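Local coordinates for protein Glucose/sorbosone dehydrogenases (Escherichia coli K12, PDB 2G8S) that is of unknown function but adopts the beta-propeller fold of the glucose/sorbosone dehydrogenase family and binds a calcium ion, at residues 25-30 with 75-80; 210-215 with 304-309; 300-305 with 311-316. All coordinates share one frame; numbering follows the deposited sequence. Where two conformers were deposited one is given.

Overall arrangement
Three contacts illustrate how a beta-propeller is held between its blades and within one blade. Interactions 1 and 2 join different blades and bury little surface, each relying on one aromatic ring: Phe77 meets apolar side chains, whereas Trp212 adds a water bridge to a carboxylate. Interaction 3 lies within a single sheet, where a hairpin buries far more surface and combines backbone hydrogen bonds with salt bridges. Interactions 2 and 3, both partly buried, share Met304 and Ser305 of strand 300-307, and Trp212 also packs against Val311. Interaction 1 stands apart, its centre about 26 Å and 30 Å from theirs, with a buried ring edged by exposed loop residues.

Interaction 1: 25-30 with 75-80. With EDO (1,2-ethanediol), chain K.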
ATOM      1  N   PHE A  25      -5.523  11.586   6.381  1.00  9.17           N
ATOM      2  CA  PHE A  25      -6.165  12.876   6.608  1.00  9.76           C
ATOM      3  C   PHE A  25      -6.981  12.835   7.879  1.00 10.40           C
ATOM      4  O   PHE A  25      -7.794  11.927   8.065  1.00 10.95           O
ATOM      5  CB  PHE A  25      -7.100  13.234   5.448  1.00  9.76           C
ATOM      6  CG  PHE A  25      -6.423  13.291   4.117  1.00  9.26           C
ATOM      7  CD1 PHE A  25      -5.594  14.359   3.782  1.00  9.75           C
ATOM      8  CD2 PHE A  25      -6.628  12.279   3.185  1.00  9.33           C
ATOM      9  CE1 PHE A  25      -4.964  14.413   2.528  1.00  8.19           C
ATOM     10  CE2 PHE A  25      -6.004  12.323   1.935  1.00 10.09           C
ATOM     11  CZ  PHE A  25      -5.166  13.390   1.615  1.00  9.66           C
ATOM     12  N   LEU A  26      -6.769  13.818   8.749  1.00 10.79           N
ATOM     13  CA  LEU A  26      -7.585  13.947   9.949  1.00 11.79           C
ATOM     14  C   LEU A  26      -8.843  14.740   9.619  1.00 13.18           C
ATOM     15  O   LEU A  26      -8.788  15.669   8.816  1.00 13.47           O
ATOM     16  CB  LEU A  26      -6.800  14.638  11.063  1.00 11.03           C
ATOM     17  CG  LEU A  26      -5.576  13.864  11.558  1.00 11.16           C
ATOM     18  CD1 LEU A  26      -4.763  14.737  12.509  1.00 12.42           C
ATOM     19  CD2 LEU A  26      -6.003  12.551  12.213  1.00 12.61           C
ATOM     20  N   PRO A  27      -9.979  14.377  10.240  1.00 14.48           N
ATOM     21  CA  PRO A  27     -11.229  15.081   9.932  1.00 16.06           C
ATOM     22  C   PRO A  27     -11.240  16.528  10.419  1.00 17.36           C
ATOM     23  O   PRO A  27     -10.358  16.946  11.182  1.00 16.93           O
ATOM     24  CB  PRO A  27     -12.290  14.265  10.680  1.00 16.43           C
ATOM     25  CG  PRO A  27     -11.555  13.562  11.762  1.00 16.19           C
ATOM     26  CD  PRO A  27     -10.170  13.306  11.236  1.00 14.96           C
ATOM     27  N   ASP A  28     -12.242  17.278   9.945  1.00 18.60           N
ATOM     28  CA  ASP A  28     -12.487  18.649  10.394  0.80 19.58           C
ATOM     29  C   ASP A  28     -11.261  19.559  10.263  1.00 19.16           C
ATOM     30  O   ASP A  28     -10.974  20.377  11.149  1.00 19.67           O
ATOM     31  CB  ASP A  28     -13.041  18.651  11.829  0.80 20.27           C
ATOM     32  CG  ASP A  28     -14.297  17.802  11.974  0.80 21.68           C
ATOM     33  OD1 ASP A  28     -15.146  17.815  11.053  0.80 23.08           O
ATOM     34  OD2 ASP A  28     -14.436  17.117  13.012  0.80 23.57           O
ATOM     35  N   ASN A  29     -10.544  19.403   9.147  1.00 19.02           N
ATOM     36  CA  ASN A  29      -9.428  20.274   8.784  0.60 18.46           C
ATOM     37  C   ASN A  29      -8.287  20.301   9.819  1.00 17.95           C
ATOM     38  O   ASN A  29      -7.612  21.318  10.003  1.00 17.74           O
ATOM     39  CB  ASN A  29      -9.955  21.686   8.489  0.60 18.72           C
ATOM     40  CG  ASN A  29      -9.250  22.353   7.330  0.60 18.72           C
ATOM     41  OD1 ASN A  29      -9.277  23.573   7.213  0.60 19.18           O
ATOM     42  ND2 ASN A  29      -8.627  21.560   6.459  0.60 17.94           N
ATOM     43  N   HIS A  30      -8.067  19.164  10.480  1.00 17.12           N
ATOM     44  CA  HIS A  30      -7.009  19.040  11.477  0.60 16.61           C
ATOM     45  C   HIS A  30      -5.671  18.582  10.880  1.00 15.91           C
ATOM     46  O   HIS A  30      -4.760  18.176  11.609  1.00 16.46           O
ATOM     47  CB  HIS A  30      -7.453  18.088  12.594  0.60 16.86           C
ATOM     48  CG  HIS A  30      -8.470  18.675  13.523  0.60 17.74           C
ATOM     49  ND1 HIS A  30      -9.806  18.779  13.197  0.60 18.40           N
ATOM     50  CD2 HIS A  30      -8.349  19.183  14.772  0.60 18.35           C
ATOM     51  CE1 HIS A  30     -10.462  19.330  14.204  0.60 18.44           C
ATOM     52  NE2 HIS A  30      -9.601  19.582  15.174  0.60 18.57           N
ATOM     53  N   PRO A  75     -12.626   3.110  10.326  1.00 10.39           N
ATOM     54  CA  PRO A  75     -13.839   3.721   9.767  1.00 11.26           C
ATOM     55  C   PRO A  75     -14.661   4.506  10.797  1.00 11.76           C
ATOM     56  O   PRO A  75     -15.284   5.503  10.432  1.00 13.00           O
ATOM     57  CB  PRO A  75     -14.632   2.523   9.244  1.00 11.74           C
ATOM     58  CG  PRO A  75     -13.576   1.479   8.968  1.00 11.61           C
ATOM     59  CD  PRO A  75     -12.566   1.659  10.070  1.00 11.12           C
ATOM     60  N   ASP A  76     -14.653   4.063  12.052  1.00 11.39           N
ATOM     61  CA  ASP A  76     -15.405   4.749  13.118  1.00 11.11           C
ATOM     62  C   ASP A  76     -14.561   5.755  13.917  1.00 10.62           C
ATOM     63  O   ASP A  76     -14.888   6.060  15.075  1.00 10.67           O
ATOM     64  CB  ASP A  76     -16.101   3.740  14.049  1.00 11.51           C
ATOM     65  CG  ASP A  76     -15.125   2.983  14.946  1.00 12.17           C
ATOM     66  OD1 ASP A  76     -13.899   3.040  14.699  1.00 12.49           O
ATOM     67  OD2 ASP A  76     -15.593   2.309  15.892  1.00 13.81           O
ATOM     68  N   PHE A  77     -13.499   6.276  13.298  1.00 10.27           N
ATOM     69  CA  PHE A  77     -12.578   7.233  13.947  1.00 10.38           C
ATOM     70  C   PHE A  77     -13.304   8.383  14.663  1.00 11.07           C
ATOM     71  O   PHE A  77     -12.894   8.806  15.743  1.00 11.06           O
ATOM     72  CB  PHE A  77     -11.564   7.798  12.936  1.00 10.22           C
ATOM     73  CG  PHE A  77     -10.609   8.805  13.530  1.00  9.91           C
ATOM     74  CD1 PHE A  77      -9.409   8.390  14.107  1.00  9.94           C
ATOM     75  CD2 PHE A  77     -10.911  10.164  13.526  1.00 10.74           C
ATOM     76  CE1 PHE A  77      -8.529   9.312  14.668  1.00  9.93           C
ATOM     77  CE2 PHE A  77     -10.038  11.093  14.093  1.00 10.58           C
ATOM     78  CZ  PHE A  77      -8.840  10.669  14.657  1.00 10.30           C
ATOM     79  N   ALA A  78     -14.382   8.874  14.058  1.00 11.81           N
ATOM     80  CA  ALA A  78     -15.166   9.974  14.630  1.00 12.87           C
ATOM     81  C   ALA A  78     -15.578   9.714  16.077  1.00 13.17           C
ATOM     82  O   ALA A  78     -15.699  10.663  16.867  1.00 14.56           O
ATOM     83  CB  ALA A  78     -16.391  10.258  13.773  1.00 13.10           C
ATOM     84  N   GLN A  79     -15.787   8.444  16.419  1.00 12.98           N
ATOM     85  CA  GLN A  79     -16.144   8.053  17.787  0.80 13.03           C
ATOM     86  C   GLN A  79     -14.966   7.412  18.528  1.00 12.67           C
ATOM     87  O   GLN A  79     -14.701   7.742  19.686  1.00 13.34           O
ATOM     88  CB  GLN A  79     -17.352   7.106  17.805  0.80 13.45           C
ATOM     89  CG  GLN A  79     -18.696   7.755  17.431  0.80 15.17           C
ATOM     90  CD  GLN A  79     -18.899   7.918  15.932  0.80 16.43           C
ATOM     91  OE1 GLN A  79     -19.355   8.966  15.460  0.80 17.25           O
ATOM     92  NE2 GLN A  79     -18.568   6.882  15.174  0.80 17.69           N
ATOM     93  N   SER A  80     -14.270   6.499  17.847  1.00 11.55           N
ATOM     94  CA  SER A  80     -13.234   5.666  18.469  1.00 10.87           C
ATOM     95  C   SER A  80     -11.855   6.316  18.551  1.00 10.32           C
ATOM     96  O   SER A  80     -11.048   5.960  19.418  1.00 10.59           O
ATOM     97  CB  SER A  80     -13.089   4.359  17.698  1.00 11.42           C
ATOM     98  OG  SER A  80     -12.461   4.590  16.449  1.00 11.15           O
TER
HETATM   99  C1  EDO K3017     -14.241  -0.302  14.131  1.00 22.60           C
HETATM  100  O1  EDO K3017     -13.090   0.530  14.321  1.00 21.82           O
HETATM  101  C2  EDO K3017     -14.792  -0.162  12.712  1.00 22.99           C
HETATM  102  O2  EDO K3017     -14.904   1.215  12.320  1.00 23.30           O
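Pro27 packs CD and CG of its ring against CE2 of Phe77, and this is the tight part of the contact. Two ring carbons do the touching: CD of Pro27 lies 3.6 Å from CE2 of Phe77, and CG of Pro27 is 3.7 Å from the same carbon. The two side chains meet at roughly a right angle, and the proline carbons sit obliquely to the aromatic plane. Phe77 reaches across because its CG stands opposite the backbone N (chi1 179°), which sends the ring out from the short helix 77-80 toward the loop. Leu26 adds a lighter touch farther along, its CD2 4.2 Å from CZ of Phe77. In the beta-propeller this is a junction between successive blades: residues 26-30 link strands 20-25 and 32-36 of one sheet, while helix 77-80 lies between strands 68-73 and 82-90 of the next. Leu105 of strand 96-105, in the same blade as Phe77, packs on both Leu26 and Phe77. Toward solvent the character changes. Beyond Pro27 the loop turns through exposed residues, and the carbonyl O of Pro27 accepts the backbone N of His30 at 3.3 Å. At the N-terminal end of the helix, Asp76 has polar partners of its own: its OD1 receives OG of Ser80 from above the carboxylate plane at 2.7 Å, and also O1 of a 1,2-ethanediol molecule at 2.7 Å. The diol's other oxygen, O2, takes a weak bond from the backbone N of Asp76.

Interaction 2: 210-215 with 304-309. With EDO (1,2-ethanediol), chain G; EDO (1,2-ethanediol), chain E.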
ATOM      1  N   ALA A 210     -15.031  -1.993  -5.013  1.00 10.19           N
ATOM      2  CA  ALA A 210     -14.205  -3.185  -4.978  1.00  8.90           C
ATOM      3  C   ALA A 210     -12.743  -2.794  -4.810  1.00  8.07           C
ATOM      4  O   ALA A 210     -12.302  -1.747  -5.302  1.00  7.55           O
ATOM      5  CB  ALA A 210     -14.387  -3.969  -6.248  1.00  9.18           C
ATOM      6  N   LEU A 211     -12.003  -3.654  -4.122  1.00  7.23           N
ATOM      7  CA  LEU A 211     -10.581  -3.421  -3.882  1.00  7.01           C
ATOM      8  C   LEU A 211      -9.770  -3.603  -5.158  1.00  6.63           C
ATOM      9  O   LEU A 211      -9.946  -4.581  -5.878  1.00  6.73           O
ATOM     10  CB  LEU A 211     -10.072  -4.405  -2.825  1.00  7.70           C
ATOM     11  CG  LEU A 211      -8.646  -4.190  -2.338  1.00  9.00           C
ATOM     12  CD1 LEU A 211      -8.574  -2.982  -1.424  1.00 10.14           C
ATOM     13  CD2 LEU A 211      -8.174  -5.434  -1.615  1.00 10.15           C
ATOM     14  N   TRP A 212      -8.883  -2.647  -5.432  1.00  6.06           N
ATOM     15  CA  TRP A 212      -7.827  -2.801  -6.439  1.00  5.80           C
ATOM     16  C   TRP A 212      -6.468  -2.745  -5.760  1.00  5.85           C
ATOM     17  O   TRP A 212      -6.287  -2.029  -4.769  1.00  5.32           O
ATOM     18  CB  TRP A 212      -7.890  -1.678  -7.477  1.00  6.07           C
ATOM     19  CG  TRP A 212      -9.048  -1.756  -8.458  1.00  6.51           C
ATOM     20  CD1 TRP A 212     -10.300  -2.260  -8.235  1.00  6.61           C
ATOM     21  CD2 TRP A 212      -9.056  -1.249  -9.802  1.00  6.41           C
ATOM     22  NE1 TRP A 212     -11.083  -2.126  -9.377  1.00  7.23           N
ATOM     23  CE2 TRP A 212     -10.342  -1.504 -10.345  1.00  6.76           C
ATOM     24  CE3 TRP A 212      -8.096  -0.608 -10.602  1.00  7.36           C
ATOM     25  CZ2 TRP A 212     -10.689  -1.147 -11.662  1.00  6.67           C
ATOM     26  CZ3 TRP A 212      -8.440  -0.249 -11.908  1.00  7.41           C
ATOM     27  CH2 TRP A 212      -9.726  -0.522 -12.421  1.00  7.13           C
ATOM     28  N   LEU A 213      -5.509  -3.496  -6.282  1.00  5.64           N
ATOM     29  CA  LEU A 213      -4.157  -3.409  -5.755  1.00  6.26           C
ATOM     30  C   LEU A 213      -3.142  -3.371  -6.866  1.00  5.68           C
ATOM     31  O   LEU A 213      -3.444  -3.747  -8.011  1.00  5.95           O
ATOM     32  CB  LEU A 213      -3.851  -4.556  -4.794  1.00  7.41           C
ATOM     33  CG  LEU A 213      -3.706  -6.009  -5.215  1.00  7.92           C
ATOM     34  CD1 LEU A 213      -2.399  -6.306  -5.968  1.00  8.52           C
ATOM     35  CD2 LEU A 213      -3.753  -6.869  -3.951  1.00  8.33           C
ATOM     36  N   ASN A 214      -1.941  -2.921  -6.525  1.00  5.04           N
ATOM     37  CA  ASN A 214      -0.838  -3.019  -7.465  1.00  4.87           C
ATOM     38  C   ASN A 214       0.356  -3.716  -6.837  1.00  5.31           C
ATOM     39  O   ASN A 214       0.423  -3.900  -5.610  1.00  5.38           O
ATOM     40  CB  ASN A 214      -0.478  -1.649  -8.089  1.00  4.96           C
ATOM     41  CG  ASN A 214       0.225  -0.715  -7.118  1.00  4.53           C
ATOM     42  OD1 ASN A 214       1.058  -1.133  -6.306  1.00  6.08           O
ATOM     43  ND2 ASN A 214      -0.069   0.569  -7.240  1.00  5.57           N
ATOM     44  N   GLU A 215       1.278  -4.144  -7.684  1.00  5.71           N
ATOM     45  CA  GLU A 215       2.450  -4.858  -7.189  1.00  6.71           C
ATOM     46  C   GLU A 215       3.660  -4.681  -8.078  1.00  6.35           C
ATOM     47  O   GLU A 215       3.529  -4.485  -9.296  1.00  6.56           O
ATOM     48  CB  GLU A 215       2.166  -6.350  -6.950  1.00  8.16           C
ATOM     49  CG  GLU A 215       1.643  -7.116  -8.126  1.00  9.29           C
ATOM     50  CD  GLU A 215       1.339  -8.567  -7.751  1.00  8.54           C
ATOM     51  OE1 GLU A 215       2.306  -9.305  -7.476  1.00 10.13           O
ATOM     52  OE2 GLU A 215       0.143  -8.948  -7.729  1.00  9.21           O
HETATM   53  N   MSE A 304      -4.151   7.474 -15.109  1.00  7.29           N
HETATM   54  CA  MSE A 304      -4.857   6.444 -15.860  0.60  7.22           C
HETATM   55  C   MSE A 304      -6.344   6.709 -15.918  1.00  7.37           C
HETATM   56  O   MSE A 304      -6.916   7.288 -14.994  1.00  7.04           O
HETATM   57  CB  MSE A 304      -4.595   5.070 -15.250  0.60  7.48           C
HETATM   58  CG  MSE A 304      -3.123   4.804 -15.002  0.60  7.38           C
HETATM   59 SE   MSE A 304      -2.762   3.026 -14.500  0.39  7.93          SE
HETATM   60  CE  MSE A 304      -2.834   2.230 -16.309  0.60  8.70           C
ATOM     61  N   SER A 305      -6.956   6.295 -17.029  1.00  7.15           N
ATOM     62  CA  SER A 305      -8.403   6.394 -17.210  1.00  7.86           C
ATOM     63  C   SER A 305      -9.026   5.095 -16.713  1.00  7.67           C
ATOM     64  O   SER A 305      -8.617   4.006 -17.140  1.00  8.22           O
ATOM     65  CB  SER A 305      -8.741   6.576 -18.694  1.00  8.40           C
ATOM     66  OG  SER A 305      -8.425   7.881 -19.134  1.00 10.55           O
ATOM     67  N   VAL A 306      -9.991   5.204 -15.801  1.00  7.60           N
ATOM     68  CA  VAL A 306     -10.666   4.031 -15.260  1.00  7.89           C
ATOM     69  C   VAL A 306     -11.986   3.847 -16.007  1.00  8.07           C
ATOM     70  O   VAL A 306     -12.768   4.792 -16.128  1.00  8.43           O
ATOM     71  CB  VAL A 306     -10.956   4.181 -13.748  1.00  7.88           C
ATOM     72  CG1 VAL A 306     -11.671   2.931 -13.196  1.00  9.02           C
ATOM     73  CG2 VAL A 306      -9.663   4.419 -12.987  1.00  8.60           C
ATOM     74  N   ASN A 307     -12.212   2.630 -16.498  1.00  8.27           N
ATOM     75  CA  ASN A 307     -13.349   2.325 -17.363  1.00  8.92           C
ATOM     76  C   ASN A 307     -13.955   1.004 -16.892  1.00  8.28           C
ATOM     77  O   ASN A 307     -13.628  -0.061 -17.421  1.00  8.76           O
ATOM     78  CB  ASN A 307     -12.854   2.241 -18.819  1.00  9.81           C
ATOM     79  CG  ASN A 307     -13.953   1.885 -19.815  1.00 11.24           C
ATOM     80  OD1 ASN A 307     -15.136   2.154 -19.593  1.00 13.22           O
ATOM     81  ND2 ASN A 307     -13.550   1.290 -20.940  1.00 12.94           N
ATOM     82  N   GLY A 308     -14.809   1.061 -15.872  1.00  7.90           N
ATOM     83  CA  GLY A 308     -15.301  -0.165 -15.233  1.00  8.19           C
ATOM     84  C   GLY A 308     -14.130  -0.931 -14.643  1.00  8.50           C
ATOM     85  O   GLY A 308     -13.371  -0.387 -13.824  1.00  9.19           O
ATOM     86  N   ASP A 309     -13.961  -2.174 -15.076  1.00  8.70           N
ATOM     87  CA  ASP A 309     -12.863  -3.016 -14.594  1.00  9.55           C
ATOM     88  C   ASP A 309     -11.637  -2.908 -15.494  1.00 10.00           C
ATOM     89  O   ASP A 309     -10.660  -3.647 -15.314  1.00 10.69           O
ATOM     90  CB  ASP A 309     -13.296  -4.489 -14.493  1.00 10.07           C
ATOM     91  CG  ASP A 309     -14.232  -4.760 -13.333  1.00 12.67           C
ATOM     92  OD1 ASP A 309     -14.416  -3.874 -12.471  1.00 14.82           O
ATOM     93  OD2 ASP A 309     -14.783  -5.884 -13.287  1.00 15.55           O
TER
HETATM   94  C1  EDO G3007     -16.145   5.559 -13.547  0.90 18.75           C
HETATM   95  O1  EDO G3007     -17.543   5.274 -13.642  0.90 18.14           O
HETATM   96  C2  EDO G3007     -15.346   4.638 -14.451  0.90 18.13           C
HETATM   97  O2  EDO G3007     -15.657   3.275 -14.157  0.90 17.01           O
HETATM   98  C1  EDO E3002       4.068  -9.637 -10.027  1.00 10.05           C
HETATM   99  O1  EDO E3002       3.452 -10.776  -9.396  1.00  9.94           O
HETATM  100  C2  EDO E3002       5.200 -10.129 -10.928  1.00 10.27           C
HETATM  101  O2  EDO E3002       4.699 -11.125 -11.815  1.00  7.84           O
HETATM  102  O   HOH W   1     -13.751  -3.243  -9.925  1.00 10.55           O
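The seam between two neighbouring blades of the beta-propeller is bridged here by Trp212, whose indole projects from strand 210-216 to the end of strand 300-307 and the turn that follows, meeting Val306, Gly308 and Asp309. The bound calcium ion is about 13 Å from the Trp212 side chain. The six-membered part of the indole does the touching. Its CZ2 comes 3.5 Å from the carbonyl O of Gly308, which lies at the ring edge close to the ring plane, while CH2 of Trp212 is 4.0 Å from CG1 of Val306, approached obliquely. Val306 presents that methyl because CG1 points opposite the backbone N (chi1 180°), and the two side chains come at each other from opposite directions. The CA of Asp309 rests 4.1 Å from CZ2 of Trp212, again at a slant. The polar edge of the indole is served through water: NE1 of Trp212 donates to a water at 2.9 Å, lying in the ring plane, and that water donates onward to OD1 of Asp309 at 2.7 Å. One water thus satisfies the indole N-H, ties the turn to the ring and probably helps to fix the ring's rotation. The turn also holds a 1,2-ethanediol: N of Gly308 donates to its O2 at 2.9 Å. Around the seam, Phe278 of strand 273-279 meets the indole edge-to-face, Ile224 of strand 222-225 also lies against the indole, and Leu291 of strand 290-295 packs on both Trp212 and Val306.

Interaction 3: 300-305 with 311-316; sequences DVIVMS and VTEDGR
Strands 300-307 and 310-317 form an antiparallel hairpin with a classic beta bulge, in which Asp314 and Gly315 both face Val303: O of Val303 accepts N of Asp314 at 2.7 Å and N of Gly315 only weakly, while N of Val303 bonds back to O of Gly315. Past the bulge, Ser305 and Thr312 exchange backbone bonds. On the face carrying Ile302, Arg316 is gripped twice in its own plane. Its NH1 meets the syn lone pair of OD1 of Asp300 at 2.9 Å, the two flat groups turned 71° apart, and its NE points almost straight (174°) at OE2 of Glu313, 2.8 Å away and above that carboxylate's plane. CG1 of Ile302 lies over one guanidinium face, offset toward its rim, 3.7 Å from CZ of Arg316. On the other face of the sheet, OG of Ser305 donates to the syn lone pair of OD1 of Asp314 at 2.6 Å, and Lys290 binds both residues. The acids around Arg316 have further partners: Thr319 for OD2 of Asp300, Trp267 for OE1 of Glu313. With Asp298 as a third acid, Arg316 probably helps to keep the surrounding carboxylates ionised, and electrostatics probably add to the hairpin's backbone bonds.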
ATOM      1  N   ASP A 300       7.764   9.619 -11.029  1.00  7.67           N
ATOM      2  CA  ASP A 300       6.616  10.428 -11.429  1.00  7.50           C
ATOM      3  C   ASP A 300       5.311   9.753 -11.015  1.00  7.16           C
ATOM      4  O   ASP A 300       5.338   8.756 -10.293  1.00  6.73           O
ATOM      5  CB  ASP A 300       6.657  10.806 -12.926  1.00  8.32           C
ATOM      6  CG  ASP A 300       6.638   9.607 -13.881  1.00  9.01           C
ATOM      7  OD1 ASP A 300       6.241   8.485 -13.497  1.00  9.95           O
ATOM      8  OD2 ASP A 300       7.011   9.825 -15.063  1.00 11.31           O
ATOM      9  N   VAL A 301       4.191  10.333 -11.437  1.00  6.43           N
ATOM     10  CA  VAL A 301       2.860   9.785 -11.199  1.00  6.65           C
ATOM     11  C   VAL A 301       2.219   9.393 -12.526  1.00  6.47           C
ATOM     12  O   VAL A 301       2.238  10.153 -13.500  1.00  7.10           O
ATOM     13  CB  VAL A 301       1.972  10.786 -10.416  1.00  6.66           C
ATOM     14  CG1 VAL A 301       0.490  10.347 -10.418  1.00  7.17           C
ATOM     15  CG2 VAL A 301       2.504  10.941  -8.985  1.00  7.84           C
ATOM     16  N   ILE A 302       1.672   8.181 -12.560  1.00  5.65           N
ATOM     17  CA  ILE A 302       0.966   7.684 -13.722  1.00  6.40           C
ATOM     18  C   ILE A 302      -0.495   8.098 -13.631  1.00  6.19           C
ATOM     19  O   ILE A 302      -1.151   7.860 -12.612  1.00  6.55           O
ATOM     20  CB  ILE A 302       1.062   6.152 -13.819  1.00  6.01           C
ATOM     21  CG1 ILE A 302       2.501   5.668 -13.563  1.00  7.63           C
ATOM     22  CG2 ILE A 302       0.575   5.682 -15.186  1.00  7.05           C
ATOM     23  CD1 ILE A 302       2.587   4.153 -13.414  1.00  9.11           C
ATOM     24  N   VAL A 303      -1.003   8.708 -14.702  1.00  6.92           N
ATOM     25  CA  VAL A 303      -2.398   9.117 -14.767  1.00  6.88           C
ATOM     26  C   VAL A 303      -3.122   8.119 -15.656  1.00  7.11           C
ATOM     27  O   VAL A 303      -2.739   7.933 -16.815  1.00  6.59           O
ATOM     28  CB  VAL A 303      -2.562  10.524 -15.362  1.00  7.30           C
ATOM     29  CG1 VAL A 303      -4.020  10.957 -15.278  1.00  8.65           C
ATOM     30  CG2 VAL A 303      -1.672  11.503 -14.625  1.00  8.10           C
HETATM   31  N   MSE A 304      -4.151   7.474 -15.109  1.00  7.29           N
HETATM   32  CA  MSE A 304      -4.857   6.444 -15.860  0.60  7.22           C
HETATM   33  C   MSE A 304      -6.344   6.709 -15.918  1.00  7.37           C
HETATM   34  O   MSE A 304      -6.916   7.288 -14.994  1.00  7.04           O
HETATM   35  CB  MSE A 304      -4.595   5.070 -15.250  0.60  7.48           C
HETATM   36  CG  MSE A 304      -3.123   4.804 -15.002  0.60  7.38           C
HETATM   37 SE   MSE A 304      -2.762   3.026 -14.500  0.39  7.93          SE
HETATM   38  CE  MSE A 304      -2.834   2.230 -16.309  0.60  8.70           C
ATOM     39  N   SER A 305      -6.956   6.295 -17.029  1.00  7.15           N
ATOM     40  CA  SER A 305      -8.403   6.394 -17.210  1.00  7.86           C
ATOM     41  C   SER A 305      -9.026   5.095 -16.713  1.00  7.67           C
ATOM     42  O   SER A 305      -8.617   4.006 -17.140  1.00  8.22           O
ATOM     43  CB  SER A 305      -8.741   6.576 -18.694  1.00  8.40           C
ATOM     44  OG  SER A 305      -8.425   7.881 -19.134  1.00 10.55           O
ATOM     45  N   VAL A 311      -8.602  -0.332 -17.414  1.00  9.81           N
ATOM     46  CA  VAL A 311      -7.799   0.845 -17.150  1.00 10.09           C
ATOM     47  C   VAL A 311      -6.790   1.049 -18.287  1.00  9.85           C
ATOM     48  O   VAL A 311      -6.260   0.071 -18.843  1.00  9.66           O
ATOM     49  CB  VAL A 311      -7.158   0.749 -15.730  1.00 11.05           C
ATOM     50  CG1 VAL A 311      -6.147  -0.384 -15.644  1.00 10.78           C
ATOM     51  CG2 VAL A 311      -6.586   2.052 -15.282  1.00 12.78           C
ATOM     52  N   THR A 312      -6.589   2.307 -18.679  1.00  8.99           N
ATOM     53  CA  THR A 312      -5.603   2.652 -19.714  1.00  9.14           C
ATOM     54  C   THR A 312      -4.727   3.796 -19.217  1.00  8.96           C
ATOM     55  O   THR A 312      -5.150   4.571 -18.354  1.00  8.83           O
ATOM     56  CB  THR A 312      -6.261   3.038 -21.059  1.00  9.40           C
ATOM     57  OG1 THR A 312      -7.149   4.141 -20.875  1.00  9.99           O
ATOM     58  CG2 THR A 312      -7.027   1.859 -21.654  1.00  9.86           C
ATOM     59  N   GLU A 313      -3.518   3.912 -19.761  1.00  8.69           N
ATOM     60  CA  GLU A 313      -2.580   4.937 -19.298  1.00  8.87           C
ATOM     61  C   GLU A 313      -2.721   6.219 -20.126  1.00  8.74           C
ATOM     62  O   GLU A 313      -2.519   6.198 -21.341  1.00  9.73           O
ATOM     63  CB  GLU A 313      -1.135   4.410 -19.326  1.00  8.83           C
ATOM     64  CG  GLU A 313      -0.131   5.419 -18.790  1.00  9.22           C
ATOM     65  CD  GLU A 313       1.241   4.843 -18.462  1.00 10.66           C
ATOM     66  OE1 GLU A 313       1.329   3.681 -17.995  1.00 13.29           O
ATOM     67  OE2 GLU A 313       2.238   5.583 -18.620  1.00 10.54           O
ATOM     68  N   ASP A 314      -3.077   7.324 -19.470  1.00  8.35           N
ATOM     69  CA  ASP A 314      -3.163   8.621 -20.155  1.00  8.48           C
ATOM     70  C   ASP A 314      -1.780   9.214 -20.379  1.00  8.44           C
ATOM     71  O   ASP A 314      -1.505   9.817 -21.421  1.00  9.18           O
ATOM     72  CB  ASP A 314      -3.934   9.632 -19.324  1.00  7.94           C
ATOM     73  CG  ASP A 314      -5.388   9.280 -19.131  1.00  8.90           C
ATOM     74  OD1 ASP A 314      -5.875   8.242 -19.628  1.00  9.88           O
ATOM     75  OD2 ASP A 314      -6.048  10.091 -18.446  1.00 10.67           O
ATOM     76  N   GLY A 315      -0.920   9.066 -19.380  1.00  8.11           N
ATOM     77  CA  GLY A 315       0.401   9.676 -19.414  1.00  7.81           C
ATOM     78  C   GLY A 315       0.948   9.855 -18.013  1.00  7.80           C
ATOM     79  O   GLY A 315       0.500   9.196 -17.078  1.00  7.95           O
ATOM     80  N   ARG A 316       1.938  10.736 -17.889  1.00  7.60           N
ATOM     81  CA  ARG A 316       2.671  10.940 -16.640  1.00  7.97           C
ATOM     82  C   ARG A 316       2.670  12.397 -16.232  1.00  8.03           C
ATOM     83  O   ARG A 316       2.648  13.295 -17.088  1.00  9.32           O
ATOM     84  CB  ARG A 316       4.127  10.496 -16.801  1.00  7.69           C
ATOM     85  CG  ARG A 316       4.326   9.068 -17.301  1.00  8.37           C
ATOM     86  CD  ARG A 316       3.769   8.031 -16.322  1.00  8.82           C
ATOM     87  NE  ARG A 316       4.013   6.664 -16.780  1.00  8.77           N
ATOM     88  CZ  ARG A 316       4.972   5.866 -16.320  1.00  8.93           C
ATOM     89  NH1 ARG A 316       5.808   6.278 -15.370  1.00  8.32           N
ATOM     90  NH2 ARG A 316       5.094   4.631 -16.814  1.00  9.37           N
TER